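Local atomic coordinates of HIT family hydrolase (Legionella pneumophila subsp. pneumophila, PDB entry 6D6J), a protein that is probably a hydrolase of the histidine triad family, whose members typically act on nucleotide phosphate derivatives, and binds a zinc ion. Residues N31-R36 with L47-K52; Q41-L46 with G112-T117; K52-I57 with Y104-H109; Y89-N94 with L108-G113. All blocks are in the same frame, centred on the assembly; numbering follows the deposited sequence.

Contact 1 (N31-R36 with L47-K52)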
loop_
_atom_site.group_PDB
_atom_site.type_symbol
_atom_site.label_atom_id
_atom_site.label_comp_id
_atom_site.label_asym_id
_atom_site.label_seq_id
_atom_site.Cartn_x
_atom_site.Cartn_y
_atom_site.Cartn_z
ATOM N N ASN B 31 -13.554 -1.700 -13.586
ATOM C CA ASN B 31 -12.407 -2.533 -13.242
ATOM C C ASN B 31 -12.200 -2.772 -11.761
ATOM O O ASN B 31 -11.472 -3.705 -11.406
ATOM C CB ASN B 31 -11.131 -1.887 -13.783
ATOM C CG ASN B 31 -11.210 -1.672 -15.248
ATOM O OD1 ASN B 31 -11.320 -2.630 -15.996
ATOM N ND2 ASN B 31 -11.206 -0.415 -15.671
ATOM N N ILE B 32 -12.771 -1.944 -10.901
ATOM C CA ILE B 32 -12.414 -1.863 -9.492
ATOM C C ILE B 32 -13.694 -1.833 -8.673
ATOM O O ILE B 32 -14.696 -1.237 -9.087
ATOM C CB ILE B 32 -11.539 -0.608 -9.235
ATOM C CG1 ILE B 32 -10.158 -0.800 -9.882
ATOM C CG2 ILE B 32 -11.439 -0.266 -7.735
ATOM C CD1 ILE B 32 -9.321 0.439 -9.996
ATOM N N LEU B 33 -13.665 -2.484 -7.509
ATOM C CA LEU B 33 -14.769 -2.458 -6.563
ATOM C C LEU B 33 -14.216 -2.143 -5.181
ATOM O O LEU B 33 -13.124 -2.601 -4.826
ATOM C CB LEU B 33 -15.432 -3.849 -6.520
ATOM C CG LEU B 33 -16.716 -4.002 -5.714
ATOM C CD1 LEU B 33 -17.870 -3.309 -6.444
ATOM C CD2 LEU B 33 -17.028 -5.456 -5.480
ATOM N N ALA B 34 -14.959 -1.372 -4.393
ATOM C CA ALA B 34 -14.567 -1.106 -3.013
ATOM C C ALA B 34 -15.745 -1.380 -2.099
ATOM O O ALA B 34 -16.889 -1.053 -2.432
ATOM C CB ALA B 34 -14.072 0.322 -2.801
ATOM N N PHE B 35 -15.464 -1.977 -0.946
ATOM C CA PHE B 35 -16.518 -2.391 -0.029
ATOM C C PHE B 35 -15.966 -2.419 1.389
ATOM O O PHE B 35 -14.749 -2.416 1.608
ATOM C CB PHE B 35 -17.130 -3.749 -0.444
ATOM C CG PHE B 35 -16.124 -4.854 -0.604
ATOM C CD1 PHE B 35 -15.453 -5.029 -1.806
ATOM C CD2 PHE B 35 -15.866 -5.734 0.440
ATOM C CE1 PHE B 35 -14.526 -6.054 -1.950
ATOM C CE2 PHE B 35 -14.935 -6.752 0.295
ATOM C CZ PHE B 35 -14.271 -6.909 -0.898
ATOM N N ARG B 36 -16.868 -2.456 2.368
ATOM C CA ARG B 36 -16.419 -2.500 3.757
ATOM C C ARG B 36 -15.836 -3.862 4.131
ATOM O O ARG B 36 -16.384 -4.910 3.780
ATOM C CB ARG B 36 -17.587 -2.234 4.699
ATOM C CG ARG B 36 -18.132 -0.814 4.659
ATOM C CD ARG B 36 -19.170 -0.640 5.740
ATOM N NE ARG B 36 -19.634 0.730 5.875
ATOM C CZ ARG B 36 -20.371 1.129 6.905
ATOM N NH1 ARG B 36 -20.730 0.248 7.832
ATOM N NH2 ARG B 36 -20.754 2.390 7.004
ATOM N N LEU B 47 -11.992 -1.939 1.735
ATOM C CA LEU B 47 -11.167 -2.788 0.884
ATOM C C LEU B 47 -11.376 -2.361 -0.559
ATOM O O LEU B 47 -12.520 -2.178 -0.992
ATOM C CB LEU B 47 -11.603 -4.253 1.023
ATOM C CG LEU B 47 -11.491 -4.799 2.446
ATOM C CD1 LEU B 47 -12.116 -6.178 2.572
ATOM C CD2 LEU B 47 -10.046 -4.822 2.896
ATOM N N ILE B 48 -10.285 -2.185 -1.304
ATOM C CA ILE B 48 -10.346 -1.823 -2.719
ATOM C C ILE B 48 -9.723 -2.978 -3.490
ATOM O O ILE B 48 -8.571 -3.358 -3.229
ATOM C CB ILE B 48 -9.641 -0.484 -3.029
ATOM C CG1 ILE B 48 -10.155 0.682 -2.144
ATOM C CG2 ILE B 48 -9.854 -0.120 -4.502
ATOM C CD1 ILE B 48 -9.540 0.810 -0.766
ATOM N N ILE B 49 -10.494 -3.560 -4.405
ATOM C CA ILE B 49 -10.066 -4.774 -5.110
ATOM C C ILE B 49 -10.174 -4.599 -6.618
ATOM O O ILE B 49 -11.042 -3.853 -7.109
ATOM C CB ILE B 49 -10.854 -6.031 -4.676
ATOM C CG1 ILE B 49 -12.320 -6.015 -5.174
ATOM C CG2 ILE B 49 -10.768 -6.220 -3.178
ATOM C CD1 ILE B 49 -12.997 -7.364 -5.051
ATOM N N PRO B 50 -9.354 -5.303 -7.391
ATOM C CA PRO B 50 -9.677 -5.477 -8.812
ATOM C C PRO B 50 -10.846 -6.441 -8.963
ATOM O O PRO B 50 -11.010 -7.374 -8.171
ATOM C CB PRO B 50 -8.394 -6.098 -9.379
ATOM C CG PRO B 50 -7.845 -6.928 -8.246
ATOM C CD PRO B 50 -8.247 -6.185 -6.964
ATOM N N LYS B 51 -11.657 -6.233 -10.006
ATOM C CA LYS B 51 -12.643 -7.253 -10.354
ATOM C C LYS B 51 -11.967 -8.493 -10.945
ATOM O O LYS B 51 -12.420 -9.619 -10.727
ATOM C CB LYS B 51 -13.696 -6.645 -11.282
ATOM C CG LYS B 51 -14.588 -5.621 -10.592
ATOM C CD LYS B 51 -15.578 -5.000 -11.586
ATOM C CE LYS B 51 -16.643 -4.216 -10.879
ATOM N NZ LYS B 51 -17.619 -3.662 -11.858
ATOM N N LYS B 52 -10.870 -8.313 -11.673
ATOM C CA LYS B 52 -10.045 -9.434 -12.117
ATOM C C LYS B 52 -9.459 -10.170 -10.911
ATOM O O LYS B 52 -8.997 -9.548 -9.949
ATOM C CB LYS B 52 -8.887 -8.887 -12.976
ATOM C CG LYS B 52 -7.900 -9.960 -13.469
ATOM C CD LYS B 52 -6.862 -9.349 -14.366
ATOM C CE LYS B 52 -5.905 -10.376 -14.902
ATOM N NZ LYS B 52 -5.036 -9.791 -15.943
HETATM O O HOH W 1 -10.012 -5.708 -12.699
#
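The Phe35 ring is met from two directions by residues of 47-52. CE2 of Phe35 touches CD1 of Leu47 at 3.7 Å, while Leu47 CB sits above one face, displaced toward the rim. Ile49 crosses the ring at about a right angle, its CG1 in the ring plane at the edge and its CD1 3.7 Å from Phe35 CE1. Ile49 CG1 lies between the backbone N and the carbonyl carbon (chi1 71°), which also sets it against Leu33 O. The sheet's other face is branched and aliphatic: Ile32 CG2 meets Ile48 CG2 at 3.6 Å, and Ala34 CB rests against Ile48 CG1. Behind these contacts stands an antiparallel hairpin ladder, with Leu33 and Ile49 exchanging two bonds (Ile49 N to Leu33 O 2.8 Å) and Phe35 and Leu47 two more. Lys51 N extends the ladder past the strand end by a nearly straight bond to Asn31 O (175° at the hydrogen), an oxygen that also accepts from a water bound to Lys52 N. Helix 62-81 packs on Ala34, Ile48 and Pro50, helix 12-17 on Phe35, Leu47 and Ile49, and strands 25-28 and 108-112 flank the hairpin in the sheet.

Contact 2 (Q41-L46 with G112-T117)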
loop_
_atom_site.group_PDB
_atom_site.type_symbol
_atom_site.label_atom_id
_atom_site.label_comp_id
_atom_site.label_asym_id
_atom_site.label_seq_id
_atom_site.Cartn_x
_atom_site.Cartn_y
_atom_site.Cartn_z
ATOM N N GLN B 41 -10.818 -2.954 11.498
ATOM C CA GLN B 41 -9.744 -2.778 12.464
ATOM C C GLN B 41 -9.566 -1.328 12.878
ATOM O O GLN B 41 -8.676 -1.024 13.676
ATOM C CB GLN B 41 -8.437 -3.319 11.882
ATOM C CG GLN B 41 -8.500 -4.802 11.530
ATOM C CD GLN B 41 -8.783 -5.662 12.727
ATOM O OE1 GLN B 41 -7.992 -5.707 13.675
ATOM N NE2 GLN B 41 -9.911 -6.364 12.692
ATOM N N ALA B 42 -10.367 -0.436 12.312
ATOM C CA ALA B 42 -10.387 0.981 12.640
ATOM C C ALA B 42 -11.822 1.433 12.446
ATOM O O ALA B 42 -12.635 0.699 11.867
ATOM C CB ALA B 42 -9.431 1.757 11.723
ATOM N N PRO B 43 -12.173 2.637 12.908
ATOM C CA PRO B 43 -13.585 3.043 12.820
ATOM C C PRO B 43 -14.143 3.018 11.408
ATOM O O PRO B 43 -15.341 2.751 11.247
ATOM C CB PRO B 43 -13.603 4.423 13.496
ATOM C CG PRO B 43 -12.506 4.304 14.540
ATOM C CD PRO B 43 -11.415 3.556 13.790
ATOM N N THR B 44 -13.324 3.294 10.389
ATOM C CA THR B 44 -13.668 3.001 9.001
ATOM C C THR B 44 -12.587 2.100 8.422
ATOM O O THR B 44 -11.389 2.405 8.528
ATOM C CB THR B 44 -13.789 4.278 8.154
ATOM O OG1 THR B 44 -14.900 5.043 8.621
ATOM C CG2 THR B 44 -13.997 3.976 6.663
ATOM N N HIS B 45 -13.002 1.000 7.795
ATOM C CA HIS B 45 -12.055 0.055 7.198
ATOM C C HIS B 45 -12.645 -0.443 5.883
ATOM O O HIS B 45 -13.628 -1.199 5.866
ATOM C CB HIS B 45 -11.774 -1.080 8.183
ATOM C CG HIS B 45 -10.709 -2.036 7.754
ATOM N ND1 HIS B 45 -10.194 -2.964 8.634
ATOM C CD2 HIS B 45 -10.102 -2.255 6.560
ATOM C CE1 HIS B 45 -9.309 -3.712 8.001
ATOM N NE2 HIS B 45 -9.222 -3.298 6.745
ATOM N N LEU B 46 -12.051 -0.014 4.778
ATOM C CA LEU B 46 -12.537 -0.330 3.444
ATOM C C LEU B 46 -11.508 -1.186 2.717
ATOM O O LEU B 46 -10.311 -1.155 3.024
ATOM C CB LEU B 46 -12.844 0.959 2.665
ATOM C CG LEU B 46 -13.843 1.880 3.397
ATOM C CD1 LEU B 46 -13.947 3.241 2.743
ATOM C CD2 LEU B 46 -15.227 1.244 3.523
ATOM N N GLY B 112 -9.043 4.194 8.657
ATOM C CA GLY B 112 -9.004 5.524 9.232
ATOM C C GLY B 112 -10.036 5.703 10.316
ATOM O O GLY B 112 -10.678 4.746 10.765
ATOM N N GLY B 113 -10.178 6.955 10.758
ATOM C CA GLY B 113 -11.133 7.303 11.784
ATOM C C GLY B 113 -10.568 7.287 13.177
ATOM O O GLY B 113 -11.306 7.543 14.129
ATOM N N ARG B 114 -9.294 6.955 13.324
ATOM C CA ARG B 114 -8.562 7.090 14.569
ATOM C C ARG B 114 -7.103 7.312 14.209
ATOM O O ARG B 114 -6.693 7.150 13.056
ATOM C CB ARG B 114 -8.680 5.836 15.441
ATOM C CG ARG B 114 -8.058 4.581 14.829
ATOM C CD ARG B 114 -7.942 3.475 15.875
ATOM N NE ARG B 114 -7.678 2.156 15.286
ATOM C CZ ARG B 114 -6.465 1.692 14.973
ATOM N NH1 ARG B 114 -5.384 2.445 15.157
ATOM N NH2 ARG B 114 -6.329 0.475 14.454
ATOM N N GLN B 115 -6.309 7.665 15.210
ATOM C CA GLN B 115 -4.864 7.705 15.026
ATOM C C GLN B 115 -4.347 6.292 14.746
ATOM O O GLN B 115 -4.599 5.356 15.518
ATOM C CB GLN B 115 -4.191 8.275 16.279
ATOM C CG GLN B 115 -2.671 8.301 16.170
ATOM C CD GLN B 115 -2.201 9.316 15.143
ATOM O OE1 GLN B 115 -2.551 10.490 15.225
ATOM N NE2 GLN B 115 -1.419 8.870 14.173
ATOM N N MET B 116 -3.638 6.131 13.635
ATOM C CA MET B 116 -2.957 4.878 13.334
ATOM C C MET B 116 -1.579 4.928 13.984
ATOM O O MET B 116 -0.930 5.976 13.999
ATOM C CB MET B 116 -2.860 4.693 11.815
ATOM C CG MET B 116 -4.235 4.800 11.113
ATOM S SD MET B 116 -5.497 3.662 11.715
ATOM C CE MET B 116 -4.752 2.074 11.341
ATOM N N THR B 117 -1.137 3.797 14.532
ATOM C CA THR B 117 0.047 3.764 15.387
ATOM C C THR B 117 1.163 2.957 14.733
ATOM O O THR B 117 0.998 2.340 13.669
ATOM C CB THR B 117 -0.300 3.218 16.782
ATOM O OG1 THR B 117 -0.736 1.860 16.658
ATOM C CG2 THR B 117 -1.396 4.050 17.437
HETATM O O HOH W 2 -9.966 0.784 16.268
#
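Pro43 packs against the carbonyl oxygens of Gly112 and Gly113, CD 3.3 Å from Gly112 O and CG 3.5 Å from Gly113 O, and Arg114 crosses it at about a right angle with its CG 3.7 Å from Pro43 CD. The Arg114 chain runs extended from CG to NE, and the guanidinium beyond meets the backbone of Gln41. There NH2 donates to Gln41 O over 2.9 Å, a nearly straight bond (169° at the hydrogen) lying in the guanidinium plane, while NE gives its hydrogen to a water. Met116 SD stands above one face of the same group, toward its rim. Ala42 CB reaches Gly112 O at 3.4 Å. Next to Pro43 along the chain, Thr44 forms with Gly112 an antiparallel hydrogen-bonded pair that joins the start of strand 44-50 to the end of strand 108-112. Gly113 takes a positive phi (93°) close beside Pro43. Arg114 NH1 also forms a salt bridge with the C-terminal carboxylate of Gly121 of the second subunit. The cationic group thus ties a backbone carbonyl of its own chain to a terminal charge across the dimer interface, and that carboxylate would be expected to stabilise its positive charge.

Contact 3 (K52-I57 with Y104-H109). With ZN (zinc ion), chain G.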
loop_
_atom_site.group_PDB
_atom_site.type_symbol
_atom_site.label_atom_id
_atom_site.label_comp_id
_atom_site.label_asym_id
_atom_site.label_seq_id
_atom_site.Cartn_x
_atom_site.Cartn_y
_atom_site.Cartn_z
ATOM N N LYS B 52 -10.870 -8.313 -11.673
ATOM C CA LYS B 52 -10.045 -9.434 -12.117
ATOM C C LYS B 52 -9.459 -10.170 -10.911
ATOM O O LYS B 52 -8.997 -9.548 -9.949
ATOM C CB LYS B 52 -8.887 -8.887 -12.976
ATOM C CG LYS B 52 -7.900 -9.960 -13.469
ATOM C CD LYS B 52 -6.862 -9.349 -14.366
ATOM C CE LYS B 52 -5.905 -10.376 -14.902
ATOM N NZ LYS B 52 -5.036 -9.791 -15.943
ATOM N N HIS B 53 -9.460 -11.507 -10.964
ATOM C CA HIS B 53 -8.848 -12.301 -9.909
ATOM C C HIS B 53 -7.334 -12.344 -10.090
ATOM O O HIS B 53 -6.826 -12.890 -11.074
ATOM C CB HIS B 53 -9.417 -13.716 -9.900
ATOM C CG HIS B 53 -8.840 -14.558 -8.813
ATOM N ND1 HIS B 53 -9.335 -14.557 -7.522
ATOM C CD2 HIS B 53 -7.771 -15.385 -8.813
ATOM C CE1 HIS B 53 -8.602 -15.371 -6.782
ATOM N NE2 HIS B 53 -7.643 -15.877 -7.537
ATOM N N ILE B 54 -6.615 -11.767 -9.132
ATOM C CA ILE B 54 -5.162 -11.844 -9.039
ATOM C C ILE B 54 -4.886 -12.243 -7.599
ATOM O O ILE B 54 -5.381 -11.587 -6.680
ATOM C CB ILE B 54 -4.494 -10.492 -9.364
ATOM C CG1 ILE B 54 -4.896 -9.975 -10.758
ATOM C CG2 ILE B 54 -2.988 -10.630 -9.233
ATOM C CD1 ILE B 54 -4.431 -8.539 -11.028
ATOM N N ALA B 55 -4.117 -13.316 -7.390
ATOM C CA ALA B 55 -4.056 -13.916 -6.059
ATOM C C ALA B 55 -3.285 -13.058 -5.060
ATOM O O ALA B 55 -3.749 -12.845 -3.934
ATOM C CB ALA B 55 -3.441 -15.315 -6.110
ATOM N N THR B 56 -2.073 -12.626 -5.425
ATOM C CA THR B 56 -1.212 -11.855 -4.529
ATOM C C THR B 56 -0.494 -10.767 -5.316
ATOM O O THR B 56 -0.442 -10.791 -6.550
ATOM C CB THR B 56 -0.129 -12.710 -3.838
ATOM O OG1 THR B 56 0.914 -13.001 -4.774
ATOM C CG2 THR B 56 -0.694 -13.999 -3.245
ATOM N N ILE B 57 0.119 -9.829 -4.585
ATOM C CA ILE B 57 0.935 -8.806 -5.235
ATOM C C ILE B 57 2.039 -9.440 -6.069
ATOM O O ILE B 57 2.451 -8.874 -7.087
ATOM C CB ILE B 57 1.513 -7.845 -4.171
ATOM C CG1 ILE B 57 0.389 -7.053 -3.474
ATOM C CG2 ILE B 57 2.580 -6.914 -4.762
ATOM C CD1 ILE B 57 -0.366 -6.071 -4.372
ATOM N N TYR B 104 -7.048 -14.851 -0.913
ATOM C CA TYR B 104 -6.082 -14.855 -2.015
ATOM C C TYR B 104 -6.665 -14.215 -3.285
ATOM O O TYR B 104 -6.741 -14.797 -4.364
ATOM C CB TYR B 104 -5.463 -16.249 -2.201
ATOM C CG TYR B 104 -4.449 -16.448 -1.105
ATOM C CD1 TYR B 104 -4.819 -16.915 0.149
ATOM C CD2 TYR B 104 -3.141 -16.020 -1.277
ATOM C CE1 TYR B 104 -3.886 -17.000 1.183
ATOM C CE2 TYR B 104 -2.218 -16.108 -0.280
ATOM C CZ TYR B 104 -2.579 -16.601 0.947
ATOM O OH TYR B 104 -1.626 -16.665 1.935
ATOM N N HIS B 105 -7.058 -12.949 -3.115
ATOM C CA HIS B 105 -7.460 -12.043 -4.190
ATOM C C HIS B 105 -6.981 -10.682 -3.711
ATOM O O HIS B 105 -7.329 -10.276 -2.598
ATOM C CB HIS B 105 -8.985 -12.084 -4.331
ATOM C CG HIS B 105 -9.546 -11.226 -5.431
ATOM N ND1 HIS B 105 -10.455 -11.713 -6.354
ATOM C CD2 HIS B 105 -9.401 -9.905 -5.706
ATOM C CE1 HIS B 105 -10.827 -10.730 -7.159
ATOM N NE2 HIS B 105 -10.216 -9.620 -6.778
ATOM N N ILE B 106 -6.150 -9.996 -4.505
ATOM C CA ILE B 106 -5.494 -8.800 -3.987
ATOM C C ILE B 106 -6.518 -7.781 -3.499
ATOM O O ILE B 106 -7.609 -7.614 -4.066
ATOM C CB ILE B 106 -4.468 -8.191 -4.962
ATOM C CG1 ILE B 106 -5.108 -7.789 -6.284
ATOM C CG2 ILE B 106 -3.329 -9.144 -5.207
ATOM C CD1 ILE B 106 -4.148 -7.027 -7.184
ATOM N N HIS B 107 -6.148 -7.089 -2.424
ATOM C CA HIS B 107 -7.017 -6.091 -1.820
ATOM C C HIS B 107 -6.154 -5.067 -1.111
ATOM O O HIS B 107 -5.221 -5.412 -0.387
ATOM C CB HIS B 107 -8.031 -6.714 -0.847
ATOM C CG HIS B 107 -7.438 -7.680 0.136
ATOM N ND1 HIS B 107 -7.035 -8.949 -0.223
ATOM C CD2 HIS B 107 -7.257 -7.594 1.475
ATOM C CE1 HIS B 107 -6.600 -9.592 0.846
ATOM N NE2 HIS B 107 -6.714 -8.790 1.890
ATOM N N LEU B 108 -6.477 -3.806 -1.320
ATOM C CA LEU B 108 -5.845 -2.715 -0.591
ATOM C C LEU B 108 -6.736 -2.346 0.593
ATOM O O LEU B 108 -7.926 -2.047 0.412
ATOM C CB LEU B 108 -5.673 -1.512 -1.517
ATOM C CG LEU B 108 -4.995 -0.272 -0.931
ATOM C CD1 LEU B 108 -3.637 -0.644 -0.354
ATOM C CD2 LEU B 108 -4.810 0.752 -2.043
ATOM N N HIS B 109 -6.163 -2.361 1.800
ATOM C CA HIS B 109 -6.888 -1.926 2.987
ATOM C C HIS B 109 -6.772 -0.420 3.139
ATOM O O HIS B 109 -5.676 0.141 3.016
ATOM C CB HIS B 109 -6.270 -2.520 4.251
ATOM C CG HIS B 109 -6.331 -4.002 4.340
ATOM N ND1 HIS B 109 -7.370 -4.668 4.960
ATOM C CD2 HIS B 109 -5.454 -4.949 3.935
ATOM C CE1 HIS B 109 -7.146 -5.968 4.891
ATOM N NE2 HIS B 109 -5.979 -6.161 4.297
HETATM ZN ZN ZN G . -11.025 -13.692 -6.686
HETATM O O HOH W 3 -6.380 -17.325 -5.412
#
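Tyr104, just ahead of the histidine triad motif (105-109), lies side by side with Thr56, whose CG2 comes to the ring edge 3.7 Å from Tyr104 CD2. Its carbonyl meets other partners: Tyr104 O accepts a CA-H from Ala55 and a hydrogen from a water that in turn accepts from His53 NE2, in the plane of that ring. Next comes His105, which shares the zinc ion with His53. Each gives its ND1 to the metal at 2.1 Å, and Cys11 and Cys14 complete the Cys2His2 site. Both imidazoles have CG anti to the backbone N (chi1 -178° for His105), and their planes stand at 82°, with centroids 5.1 Å apart. The far nitrogen of His105, NE2, bonds to Pro50 O, which would fix the rotation of the metal-bound ring. Ile106 then docks through its backbone N on Ile54 O, 2.8 Å away; in one of its two side-chain conformers, CD1 lies near Ile54 CB and CG2 near the backbone of Thr56. Beyond Ile106 the chain moves away from 52-57 and enters strand 108-112. His107, the predicted nucleotidylated residue, is oriented from within the motif, its ND1 donating to His105 O over 2.7 Å with that oxygen in the plane of the ring.

Contact 4 (Y89-N94 with L108-G113)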
loop_
_atom_site.group_PDB
_atom_site.type_symbol
_atom_site.label_atom_id
_atom_site.label_comp_id
_atom_site.label_asym_id
_atom_site.label_seq_id
_atom_site.Cartn_x
_atom_site.Cartn_y
_atom_site.Cartn_z
ATOM N N TYR B 89 -4.943 8.650 7.331
ATOM C CA TYR B 89 -5.366 7.258 7.195
ATOM C C TYR B 89 -4.168 6.429 6.758
ATOM O O TYR B 89 -3.104 6.969 6.429
ATOM C CB TYR B 89 -6.539 7.121 6.213
ATOM C CG TYR B 89 -6.207 7.596 4.817
ATOM C CD1 TYR B 89 -6.416 8.926 4.436
ATOM C CD2 TYR B 89 -5.655 6.729 3.882
ATOM C CE1 TYR B 89 -6.099 9.364 3.145
ATOM C CE2 TYR B 89 -5.353 7.148 2.609
ATOM C CZ TYR B 89 -5.580 8.450 2.240
ATOM O OH TYR B 89 -5.260 8.829 0.960
ATOM N N ARG B 90 -4.353 5.112 6.755
ATOM C CA ARG B 90 -3.303 4.183 6.373
ATOM C C ARG B 90 -3.791 3.267 5.261
ATOM O O ARG B 90 -4.961 2.845 5.245
ATOM C CB ARG B 90 -2.872 3.360 7.589
ATOM C CG ARG B 90 -1.804 2.289 7.295
ATOM C CD ARG B 90 -1.156 1.799 8.580
ATOM N NE ARG B 90 -0.371 2.874 9.185
ATOM C CZ ARG B 90 -0.039 2.954 10.474
ATOM N NH1 ARG B 90 -0.432 2.016 11.346
ATOM N NH2 ARG B 90 0.663 4.006 10.886
ATOM N N LEU B 91 -2.887 2.957 4.331
ATOM C CA LEU B 91 -3.134 2.025 3.231
ATOM C C LEU B 91 -2.200 0.830 3.388
ATOM O O LEU B 91 -0.995 1.016 3.617
ATOM C CB LEU B 91 -2.857 2.715 1.892
ATOM C CG LEU B 91 -3.751 3.917 1.558
ATOM C CD1 LEU B 91 -3.257 4.623 0.319
ATOM C CD2 LEU B 91 -5.192 3.496 1.391
ATOM N N VAL B 92 -2.739 -0.387 3.281
ATOM C CA VAL B 92 -1.942 -1.594 3.522
ATOM C C VAL B 92 -2.230 -2.636 2.447
ATOM O O VAL B 92 -3.394 -2.993 2.224
ATOM C CB VAL B 92 -2.253 -2.212 4.903
ATOM C CG1 VAL B 92 -1.364 -3.428 5.149
ATOM C CG2 VAL B 92 -2.083 -1.180 6.015
ATOM N N PHE B 93 -1.171 -3.196 1.844
ATOM C CA PHE B 93 -1.268 -4.466 1.119
ATOM C C PHE B 93 -0.580 -5.539 1.951
ATOM O O PHE B 93 0.583 -5.374 2.336
ATOM C CB PHE B 93 -0.550 -4.460 -0.243
ATOM C CG PHE B 93 -1.238 -3.694 -1.351
ATOM C CD1 PHE B 93 -2.442 -4.143 -1.907
ATOM C CD2 PHE B 93 -0.620 -2.572 -1.898
ATOM C CE1 PHE B 93 -3.019 -3.453 -2.970
ATOM C CE2 PHE B 93 -1.204 -1.880 -2.951
ATOM C CZ PHE B 93 -2.388 -2.333 -3.495
ATOM N N ASN B 94 -1.267 -6.648 2.192
ATOM C CA ASN B 94 -0.666 -7.821 2.813
ATOM C C ASN B 94 -0.334 -8.826 1.724
ATOM O O ASN B 94 -1.114 -9.004 0.786
ATOM C CB ASN B 94 -1.660 -8.466 3.772
ATOM C CG ASN B 94 -1.909 -7.619 5.002
ATOM O OD1 ASN B 94 -1.153 -6.695 5.306
ATOM N ND2 ASN B 94 -2.948 -7.966 5.750
ATOM N N LEU B 108 -6.477 -3.806 -1.320
ATOM C CA LEU B 108 -5.845 -2.715 -0.591
ATOM C C LEU B 108 -6.736 -2.346 0.593
ATOM O O LEU B 108 -7.926 -2.047 0.412
ATOM C CB LEU B 108 -5.673 -1.512 -1.517
ATOM C CG LEU B 108 -4.995 -0.272 -0.931
ATOM C CD1 LEU B 108 -3.637 -0.644 -0.354
ATOM C CD2 LEU B 108 -4.810 0.752 -2.043
ATOM N N HIS B 109 -6.163 -2.361 1.800
ATOM C CA HIS B 109 -6.888 -1.926 2.987
ATOM C C HIS B 109 -6.772 -0.420 3.139
ATOM O O HIS B 109 -5.676 0.141 3.016
ATOM C CB HIS B 109 -6.270 -2.520 4.251
ATOM C CG HIS B 109 -6.331 -4.002 4.340
ATOM N ND1 HIS B 109 -7.370 -4.668 4.960
ATOM C CD2 HIS B 109 -5.454 -4.949 3.935
ATOM C CE1 HIS B 109 -7.146 -5.968 4.891
ATOM N NE2 HIS B 109 -5.979 -6.161 4.297
ATOM N N LEU B 110 -7.896 0.227 3.441
ATOM C CA LEU B 110 -7.946 1.652 3.753
ATOM C C LEU B 110 -8.511 1.773 5.162
ATOM O O LEU B 110 -9.675 1.422 5.396
ATOM C CB LEU B 110 -8.823 2.375 2.732
ATOM C CG LEU B 110 -9.336 3.780 3.070
ATOM C CD1 LEU B 110 -8.233 4.745 3.442
ATOM C CD2 LEU B 110 -10.145 4.308 1.897
ATOM N N LEU B 111 -7.687 2.233 6.101
ATOM C CA LEU B 111 -8.055 2.290 7.518
ATOM C C LEU B 111 -7.982 3.727 8.007
ATOM O O LEU B 111 -6.962 4.400 7.814
ATOM C CB LEU B 111 -7.080 1.461 8.364
ATOM C CG LEU B 111 -6.951 -0.015 7.994
ATOM C CD1 LEU B 111 -5.653 -0.284 7.246
ATOM C CD2 LEU B 111 -7.056 -0.900 9.242
ATOM N N GLY B 112 -9.043 4.194 8.657
ATOM C CA GLY B 112 -9.004 5.524 9.232
ATOM C C GLY B 112 -10.036 5.703 10.316
ATOM O O GLY B 112 -10.678 4.746 10.765
ATOM N N GLY B 113 -10.178 6.955 10.758
ATOM C CA GLY B 113 -11.133 7.303 11.784
ATOM C C GLY B 113 -10.568 7.287 13.177
ATOM O O GLY B 113 -11.306 7.543 14.129
HETATM O O HOH W 4 -5.209 -8.999 4.162
#
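Leu108 and Phe93 pack closely at one end of this strand pair. Leu108 CD1 sits over the centre of the Phe93 ring, 3.6 Å from the centroid and 6° off the normal, a CH-pi contact, and Leu108 CB touches Phe93 CE1. Leu108 CD1 also lies near Leu91 CB, at 4.1 Å. On this same face Leu110 CD1 approaches Tyr89 CD2 at 3.3 Å and lies 3.9 Å from Leu91 CD2, the two leucines side by side; helix 62-81 covers Tyr89, Leu91 and Leu108. Four backbone bonds link the antiparallel strands, two between Arg90 and Leu111 and two between Val92 and His109. The other face is more polar and takes in a water. Val92 CG2 meets Leu111 CD1 at 3.9 Å, and the His109 ring lies with its edge to Val92 O, CD2 3.3 Å away. The Asn94 side chain crosses that of His109 at about a right angle, its amide plane 45° from the ring, and Asn94 ND2 and His109 NE2 are joined through a water, 2.9 Å from each. Here the second subunit comes close: Asn94 OD1 accepts from Arg90 NE of that chain, whose own strand continues the sheet. His109 ND1 is engaged by His45 NE2, so both ring nitrogens of this triad histidine have polar partners, which would hold the ring in place.

In the fold
All four contacts draw on one antiparallel sheet, in which strand 44-50 lies between strands 32-36 and 108-112. Contact 1 adjoins contact 3, their centres about 9 Å apart: Ile48 O lies 2.9 Å from Leu108 N, and the side chain of Ile49 comes within about 4 Å of that of His107, the predicted active-site residue. At the far end, contacts 2 and 4 share Gly112 and Gly113, with centres about 8 Å apart, and both touch the second subunit. Contacts 3 and 4 share Leu108 and His109. The zinc ion belongs to contact 3, whereas the Phe93 side chain of contact 4 is about 14 Å from it.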